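Local coordinates for protein terminal oxygenase component of carbazole 1,9a-dioxygenase (Nocardioides aromaticivorans, PDB 3GCF) that serves as the Rieske non-heme iron terminal oxygenase that, with electrons delivered by a ferredoxin, probably dihydroxylates carbazole at its 1 and 9a positions, at residues 59-64 with 139-144; 42-47 with 66-71; 167-172 with 319-324. One frame throughout, in Å; residues are numbered along the deposited sequence.

Contact 1 (59-64 with 139-144)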
loop_
_atom_site.group_PDB
_atom_site.type_symbol
_atom_site.label_atom_id
_atom_site.label_comp_id
_atom_site.label_asym_id
_atom_site.label_seq_id
_atom_site.Cartn_x
_atom_site.Cartn_y
_atom_site.Cartn_z
ATOM N N VAL A 59 5.206 14.189 -17.557
ATOM C CA VAL A 59 5.191 14.973 -18.775
ATOM C C VAL A 59 3.860 14.833 -19.490
ATOM O O VAL A 59 3.260 13.761 -19.488
ATOM C CB VAL A 59 6.314 14.509 -19.734
ATOM C CG1 VAL A 59 6.343 15.392 -20.974
ATOM C CG2 VAL A 59 7.660 14.529 -19.008
ATOM N N LEU A 60 3.407 15.918 -20.102
ATOM C CA LEU A 60 2.158 15.904 -20.844
ATOM C C LEU A 60 2.479 16.077 -22.323
ATOM O O LEU A 60 3.150 17.037 -22.713
ATOM C CB LEU A 60 1.246 17.045 -20.383
ATOM C CG LEU A 60 -0.117 17.136 -21.072
ATOM C CD1 LEU A 60 -0.985 15.965 -20.636
ATOM C CD2 LEU A 60 -0.796 18.459 -20.714
ATOM N N LEU A 61 2.007 15.147 -23.146
ATOM C CA LEU A 61 2.246 15.229 -24.579
ATOM C C LEU A 61 0.963 15.564 -25.318
ATOM O O LEU A 61 -0.119 15.155 -24.910
ATOM C CB LEU A 61 2.773 13.895 -25.120
ATOM C CG LEU A 61 4.018 13.255 -24.498
ATOM C CD1 LEU A 61 4.234 11.888 -25.133
ATOM C CD2 LEU A 61 5.233 14.144 -24.708
ATOM N N THR A 62 1.088 16.307 -26.409
ATOM C CA THR A 62 -0.062 16.643 -27.233
ATOM C C THR A 62 0.444 16.991 -28.625
ATOM O O THR A 62 1.650 17.162 -28.827
ATOM C CB THR A 62 -0.845 17.849 -26.667
ATOM O OG1 THR A 62 -2.033 18.042 -27.441
ATOM C CG2 THR A 62 -0.006 19.120 -26.728
ATOM N N ARG A 63 -0.462 17.055 -29.595
ATOM C CA ARG A 63 -0.076 17.438 -30.947
ATOM C C ARG A 63 -0.770 18.773 -31.225
ATOM O O ARG A 63 -2.001 18.868 -31.190
ATOM C CB ARG A 63 -0.511 16.392 -31.975
ATOM C CG ARG A 63 -0.013 16.681 -33.396
ATOM C CD ARG A 63 -0.540 15.663 -34.405
ATOM N NE ARG A 63 -0.071 14.304 -34.128
ATOM C CZ ARG A 63 1.171 13.872 -34.345
ATOM N NH1 ARG A 63 2.085 14.690 -34.853
ATOM N NH2 ARG A 63 1.506 12.623 -34.037
ATOM N N ALA A 64 0.031 19.804 -31.470
ATOM C CA ALA A 64 -0.482 21.143 -31.745
ATOM C C ALA A 64 -0.015 21.597 -33.127
ATOM O O ALA A 64 1.188 21.721 -33.382
ATOM C CB ALA A 64 0.008 22.111 -30.678
ATOM N N VAL A 139 8.083 8.832 -30.470
ATOM C CA VAL A 139 8.207 10.153 -29.878
ATOM C C VAL A 139 9.308 10.151 -28.830
ATOM O O VAL A 139 9.173 9.512 -27.786
ATOM C CB VAL A 139 6.894 10.587 -29.193
ATOM C CG1 VAL A 139 7.099 11.925 -28.484
ATOM C CG2 VAL A 139 5.775 10.688 -30.227
ATOM N N PHE A 140 10.397 10.860 -29.112
ATOM C CA PHE A 140 11.516 10.949 -28.182
ATOM C C PHE A 140 11.473 12.297 -27.476
ATOM O O PHE A 140 11.097 13.309 -28.071
ATOM C CB PHE A 140 12.846 10.795 -28.926
ATOM C CG PHE A 140 13.072 9.418 -29.488
ATOM C CD1 PHE A 140 13.564 8.396 -28.683
ATOM C CD2 PHE A 140 12.762 9.134 -30.817
ATOM C CE1 PHE A 140 13.743 7.108 -29.190
ATOM C CE2 PHE A 140 12.937 7.846 -31.336
ATOM C CZ PHE A 140 13.428 6.830 -30.520
ATOM N N VAL A 141 11.848 12.296 -26.203
ATOM C CA VAL A 141 11.868 13.506 -25.395
ATOM C C VAL A 141 13.247 13.626 -24.758
ATOM O O VAL A 141 13.799 12.636 -24.271
ATOM C CB VAL A 141 10.811 13.438 -24.267
ATOM C CG1 VAL A 141 10.874 14.696 -23.420
ATOM C CG2 VAL A 141 9.422 13.263 -24.860
ATOM N N PHE A 142 13.812 14.829 -24.759
ATOM C CA PHE A 142 15.124 15.016 -24.165
ATOM C C PHE A 142 14.971 15.392 -22.695
ATOM O O PHE A 142 14.425 16.445 -22.367
ATOM C CB PHE A 142 15.901 16.106 -24.906
ATOM C CG PHE A 142 17.359 16.151 -24.547
ATOM C CD1 PHE A 142 18.252 15.237 -25.101
ATOM C CD2 PHE A 142 17.833 17.071 -23.619
ATOM C CE1 PHE A 142 19.598 15.234 -24.735
ATOM C CE2 PHE A 142 19.179 17.079 -23.243
ATOM C CZ PHE A 142 20.064 16.154 -23.804
ATOM N N ILE A 143 15.447 14.519 -21.813
ATOM C CA ILE A 143 15.364 14.747 -20.375
ATOM C C ILE A 143 16.729 15.189 -19.851
ATOM O O ILE A 143 17.737 14.529 -20.103
ATOM C CB ILE A 143 14.960 13.453 -19.623
ATOM C CG1 ILE A 143 13.707 12.835 -20.257
ATOM C CG2 ILE A 143 14.717 13.762 -18.154
ATOM C CD1 ILE A 143 12.465 13.689 -20.147
ATOM N N GLY A 144 16.761 16.296 -19.118
ATOM C CA GLY A 144 18.016 16.790 -18.579
ATOM C C GLY A 144 18.106 18.300 -18.666
ATOM O O GLY A 144 17.262 18.936 -19.296
#
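The nearest CA atoms of segments 59-64 and 139-144, those of Leu61 and Val139, are 9.5 Å apart, too far for main-chain pairing, so the two strands meet through side chains alone. Leu61 carries the contact. Its CG lies anti to the carbonyl carbon (chi1 -55°), and the terminal fork then divides between two valines. The CD1 methyl of Leu61 is 4.4 Å from CG1 of Val139, while its CD2 methyl is 4.3 Å from CG2 of Val141. The two valines lie two residues apart on strand 138-143, so both offer their branches on the same face of that strand. At such distances the methyls meet loosely, and other side chains share the filling: Leu61 and Val59 also rest on Ala70 of strand 67-72, Val141 and Val59 on Tyr130 of strand 129-135, and Val141 on Met54. On the opposite face of strand 57-64, Leu60 and Thr62 lie against Phe49. Strands 67-72 and 129-135 stand between the two in the order of the antiparallel sheet. Three steps across a flat sheet would set the partners farther apart, so the short CA separation implies that the sheet coils, bringing one face round on itself. Such an apolar interior, enclosed by curled antiparallel strands, is characteristic of the beta-sandwich part of a Rieske domain.

Contact 2 (42-47 with 66-71)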
loop_
_atom_site.group_PDB
_atom_site.type_symbol
_atom_site.label_atom_id
_atom_site.label_comp_id
_atom_site.label_asym_id
_atom_site.label_seq_id
_atom_site.Cartn_x
_atom_site.Cartn_y
_atom_site.Cartn_z
ATOM N N HIS A 42 1.702 7.625 -33.393
ATOM C CA HIS A 42 0.295 7.392 -33.688
ATOM C C HIS A 42 -0.635 7.402 -32.474
ATOM O O HIS A 42 -1.844 7.262 -32.614
ATOM C CB HIS A 42 0.142 6.098 -34.497
ATOM C CG HIS A 42 0.685 6.206 -35.892
ATOM N ND1 HIS A 42 0.659 5.161 -36.793
ATOM C CD2 HIS A 42 1.267 7.245 -36.541
ATOM C CE1 HIS A 42 1.201 5.552 -37.934
ATOM N NE2 HIS A 42 1.579 6.812 -37.806
ATOM N N GLU A 43 -0.070 7.577 -31.287
ATOM C CA GLU A 43 -0.881 7.645 -30.076
ATOM C C GLU A 43 -1.422 9.065 -29.939
ATOM O O GLU A 43 -2.319 9.326 -29.139
ATOM C CB GLU A 43 -0.045 7.342 -28.828
ATOM C CG GLU A 43 0.393 5.903 -28.658
ATOM C CD GLU A 43 1.124 5.697 -27.342
ATOM O OE1 GLU A 43 0.523 5.967 -26.284
ATOM O OE2 GLU A 43 2.297 5.278 -27.359
ATOM N N LEU A 44 -0.865 9.979 -30.727
ATOM C CA LEU A 44 -1.255 11.380 -30.662
ATOM C C LEU A 44 -1.879 11.959 -31.921
ATOM O O LEU A 44 -1.199 12.176 -32.924
ATOM C CB LEU A 44 -0.044 12.233 -30.292
ATOM C CG LEU A 44 0.579 12.081 -28.908
ATOM C CD1 LEU A 44 2.095 12.182 -29.010
ATOM C CD2 LEU A 44 0.022 13.155 -27.986
ATOM N N ALA A 45 -3.179 12.212 -31.861
ATOM C CA ALA A 45 -3.880 12.825 -32.974
ATOM C C ALA A 45 -3.905 14.313 -32.616
ATOM O O ALA A 45 -3.633 14.678 -31.469
ATOM C CB ALA A 45 -5.292 12.278 -33.074
ATOM N N GLU A 46 -4.219 15.166 -33.582
ATOM C CA GLU A 46 -4.272 16.608 -33.342
ATOM C C GLU A 46 -5.181 16.923 -32.154
ATOM O O GLU A 46 -6.324 16.475 -32.107
ATOM C CB GLU A 46 -4.790 17.318 -34.599
ATOM C CG GLU A 46 -4.875 18.839 -34.508
ATOM C CD GLU A 46 -3.523 19.500 -34.306
ATOM O OE1 GLU A 46 -2.519 18.990 -34.847
ATOM O OE2 GLU A 46 -3.465 20.541 -33.618
ATOM N N GLY A 47 -4.669 17.683 -31.191
ATOM C CA GLY A 47 -5.467 18.049 -30.033
ATOM C C GLY A 47 -5.630 16.982 -28.959
ATOM O O GLY A 47 -6.278 17.214 -27.937
ATOM N N GLY A 66 -0.071 19.956 -35.814
ATOM C CA GLY A 66 0.703 18.887 -36.422
ATOM C C GLY A 66 1.983 18.481 -35.712
ATOM O O GLY A 66 2.568 17.450 -36.041
ATOM N N GLU A 67 2.423 19.269 -34.738
ATOM C CA GLU A 67 3.653 18.951 -34.025
ATOM C C GLU A 67 3.438 18.476 -32.600
ATOM O O GLU A 67 2.645 19.053 -31.855
ATOM C CB GLU A 67 4.570 20.167 -34.008
ATOM C CG GLU A 67 5.132 20.520 -35.365
ATOM C CD GLU A 67 5.778 21.884 -35.367
ATOM O OE1 GLU A 67 6.480 22.204 -34.383
ATOM O OE2 GLU A 67 5.588 22.631 -36.353
ATOM N N VAL A 68 4.156 17.421 -32.229
ATOM C CA VAL A 68 4.064 16.870 -30.887
ATOM C C VAL A 68 4.829 17.786 -29.941
ATOM O O VAL A 68 5.982 18.138 -30.196
ATOM C CB VAL A 68 4.662 15.441 -30.822
ATOM C CG1 VAL A 68 4.622 14.915 -29.391
ATOM C CG2 VAL A 68 3.888 14.512 -31.746
ATOM N N LYS A 69 4.177 18.183 -28.857
ATOM C CA LYS A 69 4.796 19.065 -27.879
ATOM C C LYS A 69 4.855 18.361 -26.530
ATOM O O LYS A 69 3.996 17.541 -26.214
ATOM C CB LYS A 69 3.978 20.356 -27.735
ATOM C CG LYS A 69 3.582 21.029 -29.052
ATOM C CD LYS A 69 4.789 21.429 -29.893
ATOM C CE LYS A 69 5.691 22.402 -29.151
ATOM N NZ LYS A 69 6.885 22.783 -29.964
ATOM N N ALA A 70 5.874 18.680 -25.740
ATOM C CA ALA A 70 6.020 18.095 -24.417
ATOM C C ALA A 70 6.178 19.204 -23.382
ATOM O O ALA A 70 7.080 20.042 -23.483
ATOM C CB ALA A 70 7.229 17.163 -24.373
ATOM N N ILE A 71 5.297 19.203 -22.387
ATOM C CA ILE A 71 5.339 20.206 -21.333
ATOM C C ILE A 71 5.181 19.517 -19.977
ATOM O O ILE A 71 4.602 18.437 -19.889
ATOM C CB ILE A 71 4.214 21.264 -21.537
ATOM C CG1 ILE A 71 4.334 22.372 -20.490
ATOM C CG2 ILE A 71 2.836 20.604 -21.450
ATOM C CD1 ILE A 71 3.621 23.661 -20.888
#
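Leu44 and Val68 form the tight, buried part of this contact, where the CD1 methyl of Leu44 reaches 3.7 Å from CG1 of Val68. CG2 of Val68 follows at 4.0 Å from the same CD1, so a single leucine methyl lies against both branches of the valine, and the two side chains cross at about a right angle. The solvent side differs in kind: it is polar, exposed and rests on one carboxylate. Gly66 N donates to OE1 of Glu46 over 2.8 Å (N-H...O 153°), arriving on the syn side and 19° out of the carboxylate plane. Glu46 extends with CG anti to its backbone N, then bends at chi2 (63°), which turns the carboxylate toward the turn at Gly66. Its other oxygen, OE2, accepts from Lys65 N, so two successive N-H groups of the turn share one acidic group, which probably fixes its rotation. The segment 42-47 belongs to the loop joining strands 34-40 and 49-54, and Gly66 to the hairpin turn between strands 57-64 and 67-72. Beyond the loop, Val68 leans on Val132 of strand 129-135 and on Arg63 of strand 57-64, its two neighbours in the sheet.

Contact 3 (167-172 with 319-324)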
loop_
_atom_site.group_PDB
_atom_site.type_symbol
_atom_site.label_atom_id
_atom_site.label_comp_id
_atom_site.label_asym_id
_atom_site.label_seq_id
_atom_site.Cartn_x
_atom_site.Cartn_y
_atom_site.Cartn_z
ATOM N N LEU A 167 7.635 -0.556 -36.037
ATOM C CA LEU A 167 6.354 -0.688 -35.360
ATOM C C LEU A 167 6.632 -1.288 -33.990
ATOM O O LEU A 167 7.460 -2.190 -33.860
ATOM C CB LEU A 167 5.432 -1.613 -36.154
ATOM C CG LEU A 167 5.033 -1.105 -37.541
ATOM C CD1 LEU A 167 4.432 -2.246 -38.344
ATOM C CD2 LEU A 167 4.051 0.060 -37.411
ATOM N N GLY A 168 5.960 -0.782 -32.965
ATOM C CA GLY A 168 6.185 -1.318 -31.638
ATOM C C GLY A 168 5.065 -1.060 -30.652
ATOM O O GLY A 168 4.009 -0.541 -31.004
ATOM N N ILE A 169 5.303 -1.451 -29.406
ATOM C CA ILE A 169 4.347 -1.252 -28.328
ATOM C C ILE A 169 5.160 -0.921 -27.095
ATOM O O ILE A 169 6.382 -1.072 -27.089
ATOM C CB ILE A 169 3.521 -2.523 -28.039
ATOM C CG1 ILE A 169 4.460 -3.686 -27.695
ATOM C CG2 ILE A 169 2.633 -2.853 -29.238
ATOM C CD1 ILE A 169 3.757 -4.944 -27.265
ATOM N N ARG A 170 4.482 -0.454 -26.055
ATOM C CA ARG A 170 5.142 -0.121 -24.801
ATOM C C ARG A 170 4.225 -0.571 -23.691
ATOM O O ARG A 170 3.016 -0.689 -23.892
ATOM C CB ARG A 170 5.391 1.390 -24.693
ATOM C CG ARG A 170 4.127 2.259 -24.686
ATOM C CD ARG A 170 4.493 3.743 -24.790
ATOM N NE ARG A 170 3.330 4.630 -24.805
ATOM C CZ ARG A 170 2.797 5.193 -23.723
ATOM N NH1 ARG A 170 3.312 4.968 -22.517
ATOM N NH2 ARG A 170 1.754 6.003 -23.849
ATOM N N ARG A 171 4.801 -0.837 -22.528
ATOM C CA ARG A 171 4.029 -1.264 -21.375
ATOM C C ARG A 171 4.858 -0.943 -20.142
ATOM O O ARG A 171 6.073 -0.744 -20.232
ATOM C CB ARG A 171 3.748 -2.772 -21.439
ATOM C CG ARG A 171 4.918 -3.640 -20.972
ATOM C CD ARG A 171 4.641 -5.128 -21.157
ATOM N NE ARG A 171 5.026 -5.607 -22.480
ATOM C CZ ARG A 171 4.822 -6.849 -22.910
ATOM N NH1 ARG A 171 4.230 -7.733 -22.119
ATOM N NH2 ARG A 171 5.221 -7.213 -24.124
ATOM N N THR A 172 4.194 -0.900 -18.996
ATOM C CA THR A 172 4.832 -0.615 -17.718
ATOM C C THR A 172 5.291 -1.919 -17.073
ATOM O O THR A 172 4.576 -2.912 -17.121
ATOM C CB THR A 172 3.833 0.093 -16.778
ATOM O OG1 THR A 172 3.424 1.333 -17.372
ATOM C CG2 THR A 172 4.459 0.360 -15.410
ATOM N N VAL A 319 0.504 -5.117 -41.647
ATOM C CA VAL A 319 -0.477 -6.200 -41.571
ATOM C C VAL A 319 0.051 -7.401 -40.784
ATOM O O VAL A 319 -0.652 -7.930 -39.924
ATOM C CB VAL A 319 -0.917 -6.676 -42.980
ATOM C CG1 VAL A 319 -1.764 -7.946 -42.865
ATOM C CG2 VAL A 319 -1.727 -5.574 -43.668
ATOM N N GLU A 320 1.276 -7.843 -41.061
ATOM C CA GLU A 320 1.796 -8.982 -40.312
ATOM C C GLU A 320 2.097 -8.624 -38.858
ATOM O O GLU A 320 2.074 -9.494 -37.987
ATOM C CB GLU A 320 3.027 -9.601 -40.991
ATOM C CG GLU A 320 3.999 -8.631 -41.614
ATOM C CD GLU A 320 5.165 -9.341 -42.292
ATOM O OE1 GLU A 320 4.920 -10.323 -43.035
ATOM O OE2 GLU A 320 6.322 -8.910 -42.086
ATOM N N PHE A 321 2.365 -7.349 -38.586
ATOM C CA PHE A 321 2.614 -6.926 -37.216
ATOM C C PHE A 321 1.324 -7.145 -36.422
ATOM O O PHE A 321 1.340 -7.718 -35.331
ATOM C CB PHE A 321 2.991 -5.445 -37.160
ATOM C CG PHE A 321 3.344 -4.962 -35.779
ATOM C CD1 PHE A 321 4.577 -5.269 -35.215
ATOM C CD2 PHE A 321 2.435 -4.210 -35.037
ATOM C CE1 PHE A 321 4.908 -4.834 -33.932
ATOM C CE2 PHE A 321 2.753 -3.768 -33.751
ATOM C CZ PHE A 321 3.994 -4.080 -33.197
ATOM N N GLU A 322 0.210 -6.696 -36.993
ATOM C CA GLU A 322 -1.109 -6.819 -36.370
ATOM C C GLU A 322 -1.603 -8.261 -36.258
ATOM O O GLU A 322 -2.176 -8.657 -35.246
ATOM C CB GLU A 322 -2.121 -5.999 -37.171
ATOM C CG GLU A 322 -3.589 -6.218 -36.808
ATOM C CD GLU A 322 -3.928 -5.766 -35.404
ATOM O OE1 GLU A 322 -3.488 -4.664 -35.006
ATOM O OE2 GLU A 322 -4.646 -6.507 -34.697
ATOM N N GLU A 323 -1.368 -9.045 -37.301
ATOM C CA GLU A 323 -1.819 -10.428 -37.344
ATOM C C GLU A 323 -0.859 -11.447 -36.749
ATOM O O GLU A 323 -1.280 -12.556 -36.411
ATOM C CB GLU A 323 -2.101 -10.841 -38.798
ATOM C CG GLU A 323 -3.051 -9.922 -39.549
ATOM C CD GLU A 323 -3.329 -10.401 -40.960
ATOM O OE1 GLU A 323 -2.537 -11.211 -41.488
ATOM O OE2 GLU A 323 -4.333 -9.961 -41.550
ATOM N N ARG A 324 0.415 -11.091 -36.615
ATOM C CA ARG A 324 1.385 -12.060 -36.125
ATOM C C ARG A 324 2.490 -11.608 -35.162
ATOM O O ARG A 324 2.522 -12.023 -34.002
ATOM C CB ARG A 324 2.037 -12.747 -37.337
ATOM C CG ARG A 324 2.869 -13.965 -36.985
ATOM C CD ARG A 324 3.565 -14.569 -38.195
ATOM N NE ARG A 324 4.256 -15.802 -37.824
ATOM C CZ ARG A 324 5.283 -16.322 -38.488
ATOM N NH1 ARG A 324 5.756 -15.718 -39.573
ATOM N NH2 ARG A 324 5.842 -17.449 -38.063
#
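Phe321 lies against Leu167, Gly168 and Ile169 where helix 311-331 packs on strand 164-173, one of the two outermost strands within this chain of the antiparallel sheet in the catalytic domain. A long helix held against a curved antiparallel sheet is the helix-grip motif of the Bet v 1-like fold. The local axes approach to 9.9 Å, and their directions differ by 40°.

The principal interaction is CH-pi. CB of Leu167 stands 3.8 Å from the ring centroid of Phe321, only 7° off the normal, so it sits almost exactly over the middle of one face. Phe321 has CG anti to its backbone N (chi1 -176°), which carries the ring out from the helix to the strand.

Apolar packing extends the contact to both ends of the aromatic side chain. At the root, CD1 of Leu167 is 3.7 Å from CB of Phe321, the two side chains sliding past each other in opposite directions. At the far end, CG2 of Ile169 lies near the ring plane, at the edge. Leu304 on the next strand and Leu330 of the same helix add further packing to Phe321. Replacing Phe321 by the far smaller alanine would probably leave CB of Leu167 without the aromatic face it covers and open a gap between helix and strand.

Polar links flank this apolar centre. Arg171 forms a salt bridge with Asp335 and also bonds to Gln302 and Leu330 O, while Glu320 pairs with Arg306.

The backbone of the strand also borders the ring: CE1 of Phe321 is 3.7 Å from Leu167 O, and CZ of Phe321 lies 3.8 Å from Gly168 N, which approaches obliquely.

In the fold
Contacts 1 and 2 both reach the same sheet of the Rieske domain, through the neighbouring strands 57-64 and 67-72, their centres 9 Å apart. Strand 57-64 joins them: Arg63 NE is 2.7 Å from Leu44 O, a probable hydrogen bond, and Thr62 CA is 3.6 Å from Leu44 CD2. Contact 3 lies in the catalytic domain, with its centre 22 Å from that of contact 1 and 20 Å from that of contact 2. A salt bridge of 2.7 Å between Glu43 OE1 and Arg170 NH2 spans the domains, joining contacts 2 and 3. Contacts 1 and 2 lie away from both metal centres, whereas in contact 3 the side chain of Ile169 is about 14 Å from the ferrous ion.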